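Long-range contacts in allantoicase (Saccharomyces cerevisiae, PDB 1O59), which catalyses the hydrolysis of allantoate to (S)-ureidoglycolate and urea, letting yeast use purines as a secondary nitrogen source: residues Glu58-Pro63 / Asp81-Arg86; Ala115-Asn120 / Gly186-Arg191; Ile271-Val276 / Glu323-Ile328; Gln287-Glu292 / Glu311-Ser316. One frame throughout, in Å; residues are numbered along the deposited sequence. Where two conformers were deposited one is given.

In the fold
The four contacts form two groups, one in each allantoicase repeat, on opposite sides of the chain's centre. Contacts 1 and 2 belong to the first repeat; their centres lie 8 Å apart, and they share a sheet in which strands 83-84 and 186-196 are neighbours, with Trp83 N 2.7 Å from Ile187 O in a probable hydrogen bond. Contacts 3 and 4 lie in the second repeat, centres 11 Å apart and on facing sheets, where Tyr326 CB packs 3.6 Å from Val313 CG2. Both segments of contact 4 fall between those of contact 3 in the chain. Between the groups the centres are 38 to 43 Å apart, and the nearest atoms, of contacts 1 and 3, about 20 Å.

Contact 1. Residues Glu58-Pro63 / Asp81-Arg86; sequences ENLIQP and DGWETR
Leu60 and Trp83 meet through the base of the indole side chain. The isobutyl branch of Leu60 lies at a slant to it, with CD2 3.7 Å from Trp83 CB and CD1 3.9 Å from Trp83 CE3, oblique to the ring. Trp83 CG is anti to the backbone N (chi1 177°), and the indole carries on past Leu60 to Val96 and Leu179 of the facing sheet, while NE1 bonds to Asp51 O. Asn59, in a 3-10 segment, lies against the backbone of Gly82, its CB 3.4 Å from Gly82 N. Its amide also borders the Gly82 peptide, though which of its two ends faces Gly82 is uncertain. An alanine in place of Asn59 would probably leave the Gly82 peptide without the amide beside it, keeping only the CB packing. The loop is braced from within by Gln62 NE2, which donates to Glu58 O at 3.0 Å from above the carbonyl plane. Asp81 OD1 forms a salt bridge with Arg189. The chemistry is thus divided: hydrocarbon joins loop 58-63 to the interior of the jelly-roll sandwich, whereas the Asn59 amide borders the glycine backbone and the buried carboxylate would probably be stabilised by the arginine.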
loop_
_atom_site.group_PDB
_atom_site.type_symbol
_atom_site.label_atom_id
_atom_site.label_comp_id
_atom_site.label_asym_id
_atom_site.label_seq_id
_atom_site.Cartn_x
_atom_site.Cartn_y
_atom_site.Cartn_z
ATOM N N GLU A 58 10.671 10.412 -8.478
ATOM C CA GLU A 58 9.985 9.137 -8.711
ATOM C C GLU A 58 10.412 8.028 -7.761
ATOM O O GLU A 58 9.643 7.068 -7.540
ATOM C CB GLU A 58 10.249 8.662 -10.140
ATOM C CG GLU A 58 9.014 8.150 -10.820
ATOM C CD GLU A 58 9.319 7.525 -12.163
ATOM O OE1 GLU A 58 10.131 8.145 -12.948
ATOM O OE2 GLU A 58 8.731 6.424 -12.431
ATOM N N ASN A 59 11.631 8.142 -7.229
ATOM C CA ASN A 59 12.129 7.161 -6.265
ATOM C C ASN A 59 11.302 7.093 -4.993
ATOM O O ASN A 59 11.197 6.029 -4.390
ATOM C CB ASN A 59 13.599 7.401 -5.915
ATOM C CG ASN A 59 14.541 7.142 -7.081
ATOM O OD1 ASN A 59 15.421 7.956 -7.366
ATOM N ND2 ASN A 59 14.355 6.029 -7.762
ATOM N N LEU A 60 10.678 8.205 -4.619
ATOM C CA LEU A 60 9.949 8.312 -3.338
ATOM C C LEU A 60 8.869 7.286 -3.153
ATOM O O LEU A 60 8.605 6.898 -2.015
ATOM C CB LEU A 60 9.278 9.672 -3.214
ATOM C CG LEU A 60 10.173 10.896 -3.167
ATOM C CD1 LEU A 60 9.355 12.156 -3.321
ATOM C CD2 LEU A 60 10.931 10.944 -1.868
ATOM N N ILE A 61 8.221 6.875 -4.250
ATOM C CA ILE A 61 7.037 5.987 -4.169
ATOM C C ILE A 61 7.276 4.550 -4.606
ATOM O O ILE A 61 6.311 3.743 -4.680
ATOM C CB ILE A 61 5.832 6.542 -4.946
ATOM C CG1 ILE A 61 6.163 6.792 -6.412
ATOM C CG2 ILE A 61 5.333 7.841 -4.327
ATOM C CD1 ILE A 61 4.907 7.129 -7.241
ATOM N N GLN A 62 8.548 4.210 -4.868
ATOM C CA GLN A 62 8.880 2.850 -5.297
ATOM C C GLN A 62 8.631 1.841 -4.161
ATOM O O GLN A 62 8.842 2.125 -2.992
ATOM C CB GLN A 62 10.329 2.752 -5.844
ATOM C CG GLN A 62 10.561 3.631 -7.078
ATOM C CD GLN A 62 9.539 3.339 -8.220
ATOM O OE1 GLN A 62 9.423 2.181 -8.682
ATOM N NE2 GLN A 62 8.788 4.368 -8.640
ATOM N N PRO A 63 8.200 0.648 -4.524
ATOM C CA PRO A 63 7.876 -0.393 -3.544
ATOM C C PRO A 63 9.056 -0.940 -2.731
ATOM O O PRO A 63 8.862 -1.491 -1.634
ATOM C CB PRO A 63 7.294 -1.510 -4.413
ATOM C CG PRO A 63 7.716 -1.217 -5.785
ATOM C CD PRO A 63 7.985 0.210 -5.909
ATOM N N ASP A 81 19.188 6.613 -4.036
ATOM C CA ASP A 81 17.900 5.959 -4.135
ATOM C C ASP A 81 16.906 6.825 -3.401
ATOM O O ASP A 81 16.574 6.602 -2.221
ATOM C CB ASP A 81 17.982 4.566 -3.543
ATOM C CG ASP A 81 16.759 3.733 -3.841
ATOM O OD1 ASP A 81 15.724 4.275 -4.328
ATOM O OD2 ASP A 81 16.759 2.507 -3.612
ATOM N N GLY A 82 16.465 7.855 -4.108
ATOM C CA GLY A 82 15.709 8.915 -3.482
ATOM C C GLY A 82 15.498 10.146 -4.305
ATOM O O GLY A 82 15.930 10.247 -5.456
ATOM N N TRP A 83 14.817 11.092 -3.697
ATOM C CA TRP A 83 14.624 12.409 -4.271
ATOM C C TRP A 83 15.612 13.351 -3.605
ATOM O O TRP A 83 15.648 13.421 -2.373
ATOM C CB TRP A 83 13.206 12.882 -3.983
ATOM C CG TRP A 83 12.901 14.264 -4.452
ATOM C CD1 TRP A 83 13.283 14.823 -5.624
ATOM C CD2 TRP A 83 12.142 15.242 -3.766
ATOM N NE1 TRP A 83 12.806 16.099 -5.722
ATOM C CE2 TRP A 83 12.087 16.387 -4.592
ATOM C CE3 TRP A 83 11.475 15.273 -2.521
ATOM C CZ2 TRP A 83 11.384 17.572 -4.222
ATOM C CZ3 TRP A 83 10.770 16.451 -2.149
ATOM C CH2 TRP A 83 10.742 17.582 -3.000
ATOM N N GLU A 84 16.441 14.022 -4.391
ATOM C CA GLU A 84 17.327 15.004 -3.837
ATOM C C GLU A 84 17.472 16.218 -4.751
ATOM O O GLU A 84 17.700 16.081 -5.964
ATOM C CB GLU A 84 18.714 14.413 -3.518
ATOM C CG GLU A 84 19.618 15.418 -2.810
ATOM C CD GLU A 84 21.061 14.992 -2.717
ATOM O OE1 GLU A 84 21.381 13.865 -3.168
ATOM O OE2 GLU A 84 21.874 15.787 -2.163
ATOM N N THR A 85 17.339 17.403 -4.151
ATOM C CA THR A 85 17.305 18.653 -4.900
ATOM C C THR A 85 18.580 19.427 -4.773
ATOM O O THR A 85 19.414 19.134 -3.939
ATOM C CB THR A 85 16.139 19.538 -4.423
ATOM O OG1 THR A 85 16.222 19.800 -3.004
ATOM C CG2 THR A 85 14.786 18.786 -4.679
ATOM N N ARG A 86 18.739 20.409 -5.641
ATOM C CA ARG A 86 19.919 21.260 -5.609
ATOM C C ARG A 86 19.961 22.048 -4.302
ATOM O O ARG A 86 18.949 22.194 -3.606
ATOM C CB ARG A 86 19.937 22.211 -6.809
ATOM C CG ARG A 86 18.647 23.010 -7.012
ATOM C CD ARG A 86 18.475 24.284 -6.194
ATOM N NE ARG A 86 17.069 24.642 -6.247
ATOM C CZ ARG A 86 16.115 24.026 -5.570
ATOM N NH1 ARG A 86 16.392 23.056 -4.701
ATOM N NH2 ARG A 86 14.866 24.391 -5.762
#

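Contact 2. Residues Ala115-Asn120 / Gly186-Arg191; sequences AFFNGN and GIARFR
The Phe117 ring lies flat on the backbone of Gly186, whose CA stands 3.6 Å over the centre of one face, a CH-pi contact only 4° off the ring normal. At its edge, in plane, are Ala188 CA and Asn120 OD1, the ND2 of that amide bonding to Glu84 OE2; CE2 comes within 3.5 Å of Ala188 N, and Tyr80 adds a ring stack. CG, anti to the carbonyl carbon (chi1 -61°), starts the ring toward segment 186-191. A CB on Gly186 would fall on Phe117 CD1; the close fit uses the absence of a side chain. The loop is also held by a weak bond from Gly186 N to Asn120 O, 2.9 Å long, and by methyl packing of Ala115 CB on Ala188 CB at 3.9 Å. Ala188 and Arg189 form a classic beta bulge opposite Asp113, and Arg189 NH1 donates to Ala188 O. With one weak hydrogen bond across it, the contact relies mainly on aromatic and methyl packing to fasten loop 115-120 to the sheet.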
loop_
_atom_site.group_PDB
_atom_site.type_symbol
_atom_site.label_atom_id
_atom_site.label_comp_id
_atom_site.label_asym_id
_atom_site.label_seq_id
_atom_site.Cartn_x
_atom_site.Cartn_y
_atom_site.Cartn_z
ATOM N N ALA A 115 16.617 7.727 4.524
ATOM C CA ALA A 115 17.725 6.755 4.402
ATOM C C ALA A 115 18.895 7.199 3.539
ATOM O O ALA A 115 18.725 7.577 2.364
ATOM C CB ALA A 115 17.205 5.420 3.880
ATOM N N PHE A 116 20.085 7.134 4.136
ATOM C CA PHE A 116 21.366 7.472 3.486
ATOM C C PHE A 116 21.589 8.965 3.217
ATOM O O PHE A 116 22.643 9.341 2.687
ATOM C CB PHE A 116 21.594 6.657 2.194
ATOM C CG PHE A 116 21.436 5.178 2.376
ATOM C CD1 PHE A 116 22.319 4.473 3.157
ATOM C CD2 PHE A 116 20.375 4.500 1.790
ATOM C CE1 PHE A 116 22.151 3.108 3.342
ATOM C CE2 PHE A 116 20.194 3.146 1.965
ATOM C CZ PHE A 116 21.080 2.447 2.731
ATOM N N PHE A 117 20.609 9.812 3.548
ATOM C CA PHE A 117 20.836 11.257 3.561
ATOM C C PHE A 117 21.228 11.575 4.994
ATOM O O PHE A 117 20.378 11.690 5.864
ATOM C CB PHE A 117 19.609 12.021 3.086
ATOM C CG PHE A 117 19.216 11.688 1.687
ATOM C CD1 PHE A 117 19.980 12.153 0.613
ATOM C CD2 PHE A 117 18.114 10.884 1.431
ATOM C CE1 PHE A 117 19.637 11.859 -0.693
ATOM C CE2 PHE A 117 17.759 10.575 0.111
ATOM C CZ PHE A 117 18.526 11.076 -0.954
ATOM N N ASN A 118 22.538 11.609 5.234
ATOM C CA ASN A 118 23.087 11.765 6.570
ATOM C C ASN A 118 23.584 13.191 6.737
ATOM O O ASN A 118 24.750 13.421 6.843
ATOM C CB ASN A 118 24.205 10.729 6.843
ATOM C CG ASN A 118 24.346 10.394 8.334
ATOM O OD1 ASN A 118 23.365 10.060 9.007
ATOM N ND2 ASN A 118 25.570 10.460 8.853
ATOM N N GLY A 119 22.666 14.141 6.750
ATOM C CA GLY A 119 22.975 15.546 7.023
ATOM C C GLY A 119 22.307 16.431 5.988
ATOM O O GLY A 119 21.831 17.527 6.307
ATOM N N ASN A 120 22.267 15.940 4.744
ATOM C CA ASN A 120 21.584 16.625 3.664
ATOM C C ASN A 120 20.120 16.143 3.551
ATOM O O ASN A 120 19.450 16.401 2.550
ATOM C CB ASN A 120 22.344 16.448 2.342
ATOM C CG ASN A 120 22.469 14.986 1.916
ATOM O OD1 ASN A 120 22.497 14.085 2.760
ATOM N ND2 ASN A 120 22.546 14.744 0.601
ATOM N N GLY A 186 17.320 15.823 0.732
ATOM C CA GLY A 186 17.022 14.497 0.221
ATOM C C GLY A 186 16.004 13.756 1.061
ATOM O O GLY A 186 15.950 13.894 2.303
ATOM N N ILE A 187 15.190 12.980 0.359
ATOM C CA ILE A 187 14.290 12.031 0.968
ATOM C C ILE A 187 14.307 10.744 0.126
ATOM O O ILE A 187 14.104 10.781 -1.087
ATOM C CB ILE A 187 12.850 12.596 1.038
ATOM C CG1 ILE A 187 12.777 13.843 1.956
ATOM C CG2 ILE A 187 11.868 11.513 1.536
ATOM C CD1 ILE A 187 11.449 14.604 1.839
ATOM N N ALA A 188 14.480 9.613 0.802
ATOM C CA ALA A 188 14.519 8.306 0.157
ATOM C C ALA A 188 13.110 7.833 -0.229
ATOM O O ALA A 188 12.846 7.583 -1.420
ATOM C CB ALA A 188 15.218 7.292 1.072
ATOM N N ARG A 189 12.207 7.757 0.755
ATOM C CA ARG A 189 10.854 7.244 0.521
ATOM C C ARG A 189 9.781 8.064 1.154
ATOM O O ARG A 189 9.972 8.622 2.259
ATOM C CB ARG A 189 10.685 5.810 1.028
ATOM C CG ARG A 189 11.451 4.748 0.229
ATOM C CD ARG A 189 11.022 4.610 -1.211
ATOM N NE ARG A 189 11.781 3.533 -1.879
ATOM C CZ ARG A 189 12.989 3.669 -2.420
ATOM N NH1 ARG A 189 13.611 4.840 -2.458
ATOM N NH2 ARG A 189 13.562 2.623 -2.980
ATOM N N PHE A 190 8.628 8.093 0.486
ATOM C CA PHE A 190 7.418 8.729 1.051
ATOM C C PHE A 190 6.192 7.839 0.894
ATOM O O PHE A 190 5.751 7.584 -0.222
ATOM C CB PHE A 190 7.191 10.090 0.393
ATOM C CG PHE A 190 5.916 10.808 0.820
ATOM C CD1 PHE A 190 5.456 10.776 2.159
ATOM C CD2 PHE A 190 5.200 11.563 -0.114
ATOM C CE1 PHE A 190 4.295 11.455 2.538
ATOM C CE2 PHE A 190 4.059 12.265 0.270
ATOM C CZ PHE A 190 3.606 12.207 1.598
ATOM N N ARG A 191 5.674 7.343 2.014
ATOM C CA ARG A 191 4.435 6.564 2.037
ATOM C C ARG A 191 3.319 7.415 2.637
ATOM O O ARG A 191 3.525 8.052 3.645
ATOM C CB ARG A 191 4.604 5.330 2.938
ATOM C CG ARG A 191 5.874 4.516 2.749
ATOM C CD ARG A 191 6.140 4.118 1.320
ATOM N NE ARG A 191 7.264 3.182 1.133
ATOM C CZ ARG A 191 7.772 2.884 -0.070
ATOM N NH1 ARG A 191 7.298 3.495 -1.155
ATOM N NH2 ARG A 191 8.765 2.007 -0.197
#

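Contact 3. Residues Ile271-Val276 / Glu323-Ile328; sequences IEKIIV and EHVYEI
Ile271-Val276 and Glu323-Ile328 pair as antiparallel neighbours in one sheet of the second jelly-roll repeat, their axes 4.5 Å apart. At one end Ile271 and Ile328 lie side by side, pointing the same way, with Ile271 CG2 3.9 Å from Ile328 CB. Ile328 CG1 also reaches Ile274 CG1, but there the two side chains slant across each other. Ile274, Val276, His324 and Tyr326 share the face turned to the opposing sheet, where Ile274 packs on Val291 and Tyr326 on Ile289. The Tyr326 ring receives Val276 CG2 at its edge, in plane, 4.0 Å from CE2. On the other face Lys273, in one of two conformers, slants across Val325, and Ile275 CG1 stands 4.3 Å from Val325 CG2. Ile274 and Tyr326 exchange both backbone hydrogen bonds, whereas Glu272 and Lys273 form a classic bulge opposite Trp353. At the far end His324 reaches across to the neighbouring strand: CG is anti to the carbonyl carbon (chi1 -54°), and NE2 bonds to Gly319 N. Val276 O is gripped from opposite faces of its carbonyl plane by two donors, His324 N at 2.7 Å and His324 ND1 at 2.9 Å, the oxygen lying in the imidazole plane.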
loop_
_atom_site.group_PDB
_atom_site.type_symbol
_atom_site.label_atom_id
_atom_site.label_comp_id
_atom_site.label_asym_id
_atom_site.label_seq_id
_atom_site.Cartn_x
_atom_site.Cartn_y
_atom_site.Cartn_z
ATOM N N ILE A 271 -21.126 -14.113 -3.668
ATOM C CA ILE A 271 -19.792 -14.352 -4.260
ATOM C C ILE A 271 -19.889 -15.202 -5.509
ATOM O O ILE A 271 -20.307 -16.346 -5.464
ATOM C CB ILE A 271 -18.825 -14.999 -3.267
ATOM C CG1 ILE A 271 -18.494 -14.008 -2.153
ATOM C CG2 ILE A 271 -17.535 -15.395 -3.979
ATOM C CD1 ILE A 271 -17.781 -14.629 -0.995
ATOM N N GLU A 272 -19.468 -14.616 -6.614
ATOM C CA GLU A 272 -19.543 -15.245 -7.921
ATOM C C GLU A 272 -18.384 -16.217 -8.178
ATOM O O GLU A 272 -18.560 -17.312 -8.686
ATOM C CB GLU A 272 -19.496 -14.145 -8.981
ATOM C CG GLU A 272 -20.499 -14.331 -10.100
ATOM C CD GLU A 272 -19.893 -14.928 -11.346
ATOM O OE1 GLU A 272 -18.886 -14.333 -11.860
ATOM O OE2 GLU A 272 -20.465 -15.973 -11.797
ATOM N N LYS A 273 -17.189 -15.782 -7.799
ATOM C CA LYS A 273 -15.970 -16.269 -8.397
ATOM C C LYS A 273 -14.808 -15.847 -7.518
ATOM O O LYS A 273 -14.684 -14.672 -7.160
ATOM C CB LYS A 273 -15.820 -15.616 -9.771
ATOM C CG LYS A 273 -15.167 -16.463 -10.819
ATOM C CD LYS A 273 -14.485 -15.569 -11.891
ATOM C CE LYS A 273 -15.435 -14.772 -12.817
ATOM N NZ LYS A 273 -14.905 -13.379 -13.101
ATOM N N ILE A 274 -13.966 -16.807 -7.158
ATOM C CA ILE A 274 -12.697 -16.507 -6.510
ATOM C C ILE A 274 -11.530 -16.943 -7.407
ATOM O O ILE A 274 -11.539 -18.006 -8.002
ATOM C CB ILE A 274 -12.630 -17.121 -5.114
ATOM C CG1 ILE A 274 -13.731 -16.494 -4.241
ATOM C CG2 ILE A 274 -11.258 -16.878 -4.512
ATOM C CD1 ILE A 274 -13.751 -16.929 -2.764
ATOM N N ILE A 275 -10.547 -16.062 -7.518
ATOM C CA ILE A 275 -9.362 -16.296 -8.341
ATOM C C ILE A 275 -8.095 -16.226 -7.485
ATOM O O ILE A 275 -7.848 -15.241 -6.813
ATOM C CB ILE A 275 -9.274 -15.268 -9.492
ATOM C CG1 ILE A 275 -10.590 -15.216 -10.278
ATOM C CG2 ILE A 275 -8.102 -15.620 -10.404
ATOM C CD1 ILE A 275 -10.557 -14.187 -11.410
ATOM N N VAL A 276 -7.310 -17.290 -7.523
ATOM C CA VAL A 276 -6.014 -17.331 -6.868
ATOM C C VAL A 276 -4.948 -17.466 -7.959
ATOM O O VAL A 276 -4.934 -18.433 -8.739
ATOM C CB VAL A 276 -5.969 -18.473 -5.864
ATOM C CG1 VAL A 276 -4.647 -18.545 -5.170
ATOM C CG2 VAL A 276 -7.035 -18.286 -4.847
ATOM N N GLU A 323 -3.740 -18.329 -13.047
ATOM C CA GLU A 323 -4.958 -17.914 -12.427
ATOM C C GLU A 323 -5.851 -19.133 -12.256
ATOM O O GLU A 323 -6.322 -19.728 -13.239
ATOM C CB GLU A 323 -5.657 -16.873 -13.281
ATOM C CG GLU A 323 -4.876 -15.587 -13.515
ATOM C CD GLU A 323 -5.744 -14.532 -14.204
ATOM O OE1 GLU A 323 -6.509 -13.848 -13.482
ATOM O OE2 GLU A 323 -5.692 -14.405 -15.468
ATOM N N HIS A 324 -6.046 -19.521 -10.998
ATOM C CA HIS A 324 -6.991 -20.583 -10.622
ATOM C C HIS A 324 -8.334 -19.945 -10.305
ATOM O O HIS A 324 -8.413 -19.078 -9.459
ATOM C CB HIS A 324 -6.495 -21.343 -9.391
ATOM C CG HIS A 324 -5.112 -21.894 -9.532
ATOM N ND1 HIS A 324 -3.984 -21.130 -9.326
ATOM C CD2 HIS A 324 -4.677 -23.141 -9.827
ATOM C CE1 HIS A 324 -2.916 -21.887 -9.495
ATOM N NE2 HIS A 324 -3.307 -23.111 -9.806
ATOM N N VAL A 325 -9.372 -20.389 -10.989
ATOM C CA VAL A 325 -10.692 -19.775 -10.922
ATOM C C VAL A 325 -11.692 -20.741 -10.269
ATOM O O VAL A 325 -12.015 -21.790 -10.824
ATOM C CB VAL A 325 -11.212 -19.404 -12.357
ATOM C CG1 VAL A 325 -12.651 -18.836 -12.294
ATOM C CG2 VAL A 325 -10.240 -18.441 -13.051
ATOM N N TYR A 326 -12.183 -20.356 -9.093
ATOM C CA TYR A 326 -13.167 -21.133 -8.355
ATOM C C TYR A 326 -14.519 -20.452 -8.487
ATOM O O TYR A 326 -14.721 -19.347 -8.004
ATOM C CB TYR A 326 -12.735 -21.274 -6.894
ATOM C CG TYR A 326 -11.330 -21.796 -6.805
ATOM C CD1 TYR A 326 -11.027 -23.108 -7.147
ATOM C CD2 TYR A 326 -10.289 -20.957 -6.473
ATOM C CE1 TYR A 326 -9.720 -23.575 -7.092
ATOM C CE2 TYR A 326 -8.976 -21.400 -6.426
ATOM C CZ TYR A 326 -8.685 -22.702 -6.719
ATOM O OH TYR A 326 -7.367 -23.111 -6.632
ATOM N N GLU A 327 -15.440 -21.106 -9.174
ATOM C CA GLU A 327 -16.792 -20.576 -9.272
ATOM C C GLU A 327 -17.574 -21.013 -8.051
ATOM O O GLU A 327 -17.644 -22.183 -7.737
ATOM C CB GLU A 327 -17.443 -20.929 -10.609
ATOM C CG GLU A 327 -17.094 -19.849 -11.653
ATOM C CD GLU A 327 -16.937 -20.355 -13.087
ATOM O OE1 GLU A 327 -17.642 -21.335 -13.456
ATOM O OE2 GLU A 327 -16.127 -19.748 -13.855
ATOM N N ILE A 328 -18.053 -20.024 -7.313
ATOM C CA ILE A 328 -18.644 -20.202 -6.000
ATOM C C ILE A 328 -20.149 -20.039 -6.150
ATOM O O ILE A 328 -20.896 -20.891 -5.722
ATOM C CB ILE A 328 -18.058 -19.145 -4.976
ATOM C CG1 ILE A 328 -16.563 -19.318 -4.818
ATOM C CG2 ILE A 328 -18.655 -19.314 -3.606
ATOM C CD1 ILE A 328 -16.162 -20.782 -4.553
#

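Contact 4. Residues Gln287-Glu292 / Glu311-Ser316; sequences QFITVE and ELVGKS
Val291 and Val313 form the tight part of this contact, their CB atoms 3.9 Å apart across a hydrogen-bonded antiparallel pair at the edge of the five-stranded sheet. Val291 O accepts two N-H groups, Leu312 N and Val313 N, each at 2.8 Å; this is the mark of the classic beta bulge formed by residues 312 and 313. Leu312 CD1 rests 4.2 Å from Val291 CG1, and Ile289 CD1 touches Val313 CG1, so this side is largely hydrocarbon, facing Ile274, Tyr326 and Ile328 of the opposing sheet. A second shift of register separates this pair from that of Ile289 and Ser316, and here Thr290 CG2 lies against Lys315 CA at 3.7 Å.

The solvent side is held by a single long chain instead of interlocking branches. Lys315 leans over the Phe288 ring, CE 3.5 Å above its plane and offset toward the rim, and NZ 4.2 Å from the ring centre in a cation-pi contact. Ser316 C sits at the ring edge, in plane. Phe288 CG stands anti to the carbonyl carbon (chi1 -60°), on the side of Lys315. An alanine in place of Phe288 would probably leave the Lys315 ammonium without its aromatic partner and its chain free to swing into solvent. Backbone bonds and buried aliphatics therefore fix the register of this edge strand, while on the outer side a charged chain is held by an aromatic face.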
loop_
_atom_site.group_PDB
_atom_site.type_symbol
_atom_site.label_atom_id
_atom_site.label_comp_id
_atom_site.label_asym_id
_atom_site.label_seq_id
_atom_site.Cartn_x
_atom_site.Cartn_y
_atom_site.Cartn_z
ATOM N N GLN A 287 1.368 -25.980 -2.756
ATOM C CA GLN A 287 0.938 -27.270 -3.226
ATOM C C GLN A 287 -0.582 -27.323 -3.267
ATOM O O GLN A 287 -1.148 -27.923 -4.178
ATOM C CB GLN A 287 1.497 -28.359 -2.324
ATOM C CG GLN A 287 1.132 -29.720 -2.749
ATOM C CD GLN A 287 1.767 -30.737 -1.904
ATOM O OE1 GLN A 287 2.139 -30.460 -0.763
ATOM N NE2 GLN A 287 1.933 -31.921 -2.453
ATOM N N PHE A 288 -1.227 -26.696 -2.274
ATOM C CA PHE A 288 -2.682 -26.573 -2.223
ATOM C C PHE A 288 -3.044 -25.240 -1.668
ATOM O O PHE A 288 -2.198 -24.560 -1.097
ATOM C CB PHE A 288 -3.312 -27.581 -1.266
ATOM C CG PHE A 288 -3.048 -29.013 -1.597
ATOM C CD1 PHE A 288 -3.774 -29.656 -2.597
ATOM C CD2 PHE A 288 -2.117 -29.743 -0.869
ATOM C CE1 PHE A 288 -3.566 -30.990 -2.881
ATOM C CE2 PHE A 288 -1.891 -31.082 -1.155
ATOM C CZ PHE A 288 -2.620 -31.696 -2.167
ATOM N N ILE A 289 -4.327 -24.885 -1.802
ATOM C CA ILE A 289 -4.901 -23.698 -1.141
ATOM C C ILE A 289 -6.323 -23.972 -0.644
ATOM O O ILE A 289 -6.995 -24.876 -1.102
ATOM C CB ILE A 289 -4.889 -22.404 -2.068
ATOM C CG1 ILE A 289 -5.844 -22.549 -3.251
ATOM C CG2 ILE A 289 -3.483 -22.046 -2.558
ATOM C CD1 ILE A 289 -7.237 -22.065 -2.993
ATOM N N THR A 290 -6.753 -23.163 0.313
ATOM C CA THR A 290 -8.162 -23.046 0.660
ATOM C C THR A 290 -8.496 -21.564 0.803
ATOM O O THR A 290 -7.616 -20.753 0.976
ATOM C CB THR A 290 -8.531 -23.802 1.997
ATOM O OG1 THR A 290 -7.834 -23.222 3.110
ATOM C CG2 THR A 290 -8.117 -25.267 1.995
ATOM N N VAL A 291 -9.773 -21.232 0.734
ATOM C CA VAL A 291 -10.218 -19.895 1.008
ATOM C C VAL A 291 -11.433 -20.007 1.925
ATOM O O VAL A 291 -12.367 -20.729 1.606
ATOM C CB VAL A 291 -10.613 -19.145 -0.271
ATOM C CG1 VAL A 291 -11.000 -17.704 0.060
ATOM C CG2 VAL A 291 -9.480 -19.198 -1.310
ATOM N N GLU A 292 -11.393 -19.330 3.073
ATOM C CA GLU A 292 -12.550 -19.217 3.956
ATOM C C GLU A 292 -13.011 -17.798 3.982
ATOM O O GLU A 292 -12.231 -16.882 3.700
ATOM C CB GLU A 292 -12.195 -19.602 5.377
ATOM C CG GLU A 292 -11.715 -21.039 5.500
ATOM C CD GLU A 292 -10.334 -21.098 6.103
ATOM O OE1 GLU A 292 -10.319 -21.351 7.349
ATOM O OE2 GLU A 292 -9.311 -20.838 5.336
ATOM N N GLU A 311 -16.082 -22.368 4.983
ATOM C CA GLU A 311 -15.336 -22.654 3.770
ATOM C C GLU A 311 -15.948 -21.996 2.544
ATOM O O GLU A 311 -17.157 -22.069 2.360
ATOM C CB GLU A 311 -15.305 -24.154 3.541
ATOM C CG GLU A 311 -14.772 -24.597 2.180
ATOM C CD GLU A 311 -14.620 -26.110 2.120
ATOM O OE1 GLU A 311 -13.573 -26.623 2.594
ATOM O OE2 GLU A 311 -15.550 -26.785 1.624
ATOM N N LEU A 312 -15.107 -21.381 1.704
ATOM C CA LEU A 312 -15.523 -20.908 0.374
ATOM C C LEU A 312 -14.862 -21.740 -0.711
ATOM O O LEU A 312 -15.519 -22.165 -1.642
ATOM C CB LEU A 312 -15.170 -19.431 0.162
ATOM C CG LEU A 312 -15.757 -18.419 1.137
ATOM C CD1 LEU A 312 -15.077 -17.102 0.931
ATOM C CD2 LEU A 312 -17.238 -18.319 0.957
ATOM N N VAL A 313 -13.554 -21.937 -0.594
ATOM C CA VAL A 313 -12.837 -22.917 -1.403
ATOM C C VAL A 313 -12.169 -23.968 -0.509
ATOM O O VAL A 313 -11.434 -23.645 0.418
ATOM C CB VAL A 313 -11.805 -22.261 -2.337
ATOM C CG1 VAL A 313 -11.089 -23.315 -3.161
ATOM C CG2 VAL A 313 -12.487 -21.250 -3.256
ATOM N N GLY A 314 -12.505 -25.227 -0.784
ATOM C CA GLY A 314 -11.924 -26.378 -0.126
ATOM C C GLY A 314 -10.575 -26.684 -0.712
ATOM O O GLY A 314 -10.137 -26.022 -1.644
ATOM N N LYS A 315 -9.907 -27.682 -0.135
ATOM C CA LYS A 315 -8.503 -27.975 -0.453
ATOM C C LYS A 315 -8.401 -28.205 -1.949
ATOM O O LYS A 315 -9.070 -29.083 -2.479
ATOM C CB LYS A 315 -8.012 -29.194 0.339
ATOM C CG LYS A 315 -6.504 -29.446 0.297
ATOM C CD LYS A 315 -6.106 -30.449 1.377
ATOM C CE LYS A 315 -4.680 -30.997 1.191
ATOM N NZ LYS A 315 -4.578 -32.507 1.333
ATOM N N SER A 316 -7.583 -27.389 -2.617
ATOM C CA SER A 316 -7.511 -27.357 -4.068
ATOM C C SER A 316 -6.068 -27.368 -4.470
ATOM O O SER A 316 -5.293 -26.541 -3.997
ATOM C CB SER A 316 -8.149 -26.073 -4.609
ATOM O OG SER A 316 -9.550 -26.086 -4.440
#